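Local structure of lipid binding protein (Grifola frondosa, 5H0Q) at residues 5-9 and 10-14. The protein probably binds membrane domains that contain both sphingomyelin and cholesterol, which has made it useful as a probe of such lipid assemblies. Residues are numbered along the deposited sequence; the frame is centred on the assembly and turned at random. Where two conformers were deposited one is given.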
# COMPACT_ATOMS: atom_id res chain seq x y z
N VAL A 5 -9.94 -12.65 3.86
CA VAL A 5 -10.62 -12.74 5.14
C VAL A 5 -9.75 -12.07 6.20
O VAL A 5 -8.51 -12.18 6.17
CB VAL A 5 -10.91 -14.20 5.53
CG1 VAL A 5 -11.79 -14.25 6.77
CG2 VAL A 5 -11.56 -14.94 4.39
N GLU A 6 -10.39 -11.39 7.14
CA GLU A 6 -9.65 -10.77 8.23
C GLU A 6 -9.09 -11.82 9.18
O GLU A 6 -9.82 -12.69 9.67
CB GLU A 6 -10.55 -9.78 8.97
CG GLU A 6 -9.82 -9.00 10.07
CD GLU A 6 -10.53 -7.73 10.47
OE1 GLU A 6 -10.09 -7.11 11.45
OE2 GLU A 6 -11.52 -7.34 9.81
N ILE A 7 -7.80 -11.73 9.47
CA ILE A 7 -7.08 -12.69 10.29
C ILE A 7 -6.95 -12.07 11.67
O ILE A 7 -6.12 -11.19 11.88
CB ILE A 7 -5.72 -13.05 9.68
CG1 ILE A 7 -5.96 -13.73 8.32
CG2 ILE A 7 -4.94 -13.95 10.60
CD1 ILE A 7 -4.71 -13.99 7.55
N ASP A 8 -7.84 -12.47 12.57
CA ASP A 8 -7.90 -11.89 13.91
C ASP A 8 -7.83 -13.00 14.96
O ASP A 8 -7.47 -14.14 14.65
CB ASP A 8 -9.18 -11.08 14.08
CG ASP A 8 -10.43 -11.86 13.70
OD1 ASP A 8 -10.37 -13.11 13.57
OD2 ASP A 8 -11.49 -11.22 13.55
N GLU A 9 -8.15 -12.69 16.22
CA GLU A 9 -8.00 -13.70 17.26
C GLU A 9 -8.83 -14.94 16.96
O GLU A 9 -8.37 -16.07 17.16
CB GLU A 9 -8.37 -13.14 18.64
CG GLU A 9 -8.33 -14.19 19.73
CD GLU A 9 -8.66 -13.65 21.12
OE1 GLU A 9 -8.73 -12.42 21.25
OE2 GLU A 9 -8.82 -14.47 22.05
N GLN A 10 -10.07 -14.76 16.50
CA GLN A 10 -10.94 -15.90 16.29
C GLN A 10 -10.42 -16.81 15.18
O GLN A 10 -10.58 -18.03 15.25
CB GLN A 10 -12.36 -15.42 15.97
CG GLN A 10 -13.13 -14.99 17.18
CD GLN A 10 -13.44 -16.15 18.10
OE1 GLN A 10 -13.89 -17.21 17.65
NE2 GLN A 10 -13.20 -15.97 19.39
N TYR A 11 -9.85 -16.22 14.13
CA TYR A 11 -9.19 -17.00 13.08
C TYR A 11 -8.08 -17.86 13.67
O TYR A 11 -7.99 -19.05 13.40
CB TYR A 11 -8.63 -16.03 12.03
CG TYR A 11 -8.08 -16.60 10.72
CD1 TYR A 11 -8.68 -16.28 9.52
CD2 TYR A 11 -6.92 -17.36 10.69
CE1 TYR A 11 -8.16 -16.73 8.31
CE2 TYR A 11 -6.39 -17.81 9.47
CZ TYR A 11 -7.01 -17.47 8.31
OH TYR A 11 -6.45 -17.92 7.15
N LEU A 12 -7.23 -17.28 14.53
CA LEU A 12 -6.12 -18.08 15.04
C LEU A 12 -6.55 -19.10 16.07
O LEU A 12 -5.88 -20.14 16.21
CB LEU A 12 -5.03 -17.19 15.63
CG LEU A 12 -3.94 -16.75 14.65
CD1 LEU A 12 -4.48 -15.78 13.60
CD2 LEU A 12 -2.73 -16.18 15.38
N ARG A 13 -7.65 -18.86 16.79
CA ARG A 13 -8.04 -19.80 17.85
C ARG A 13 -8.61 -21.10 17.30
O ARG A 13 -8.70 -22.07 18.05
CB ARG A 13 -9.06 -19.15 18.78
CG ARG A 13 -8.44 -18.09 19.69
CD ARG A 13 -8.96 -18.15 21.12
NE ARG A 13 -8.15 -17.30 22.01
CZ ARG A 13 -7.13 -17.74 22.74
NH1 ARG A 13 -6.80 -19.02 22.74
NH2 ARG A 13 -6.46 -16.90 23.52
N VAL A 14 -8.97 -21.15 16.01
CA VAL A 14 -9.33 -22.43 15.39
C VAL A 14 -8.14 -23.11 14.73
O VAL A 14 -8.29 -24.22 14.18
CB VAL A 14 -10.45 -22.29 14.33
CG1 VAL A 14 -11.74 -21.81 14.97
CG2 VAL A 14 -10.04 -21.35 13.22
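Asp8 is the N-cap of the short helix 9-13, and its side chain caps the backbone N-H of Tyr11, a worked example of how a side chain can serve a backbone N-H in the first turn of a helix. Asp8 OD1 accepts from Tyr11 N at 3.2 Å, met almost end-on to its C-O bond. With chi1 at 52°, CG stands between the residue's own N and carbonyl carbon, which brings OD1 to the N-H of Tyr11. The same residue's carbonyl starts the helical pattern, Asp8 O taking Leu12 N at 3.2 Å. Just ahead of the cap, Ile7 adds an apolar contact: its CG1 sits over one face of the Tyr11 ring, 3.9 Å from the centroid, a CH-pi contact displaced toward the rim. The other branch, CG2, meets Leu12 CD1 at 3.5 Å, so one isoleucine packs against two successive helix residues. One turn along, Glu9 and Arg13 run side by side: Arg13 N bonds to Glu9 O, and the side chains form a salt bridge in which Arg13 NE, in the guanidinium plane, points at the anti lone pair of Glu9 OE2 across 2.9 Å, nearly straight at 176°. Farther out, Arg13 NH1 also reaches Lys21 O. Ile7 and Leu12 both lean on Val32 of helix 26-35, tying the little helix to the body of the chain, while Ile7 O receives Asn96 ND2 and Tyr11 OH bonds with Arg36 NE.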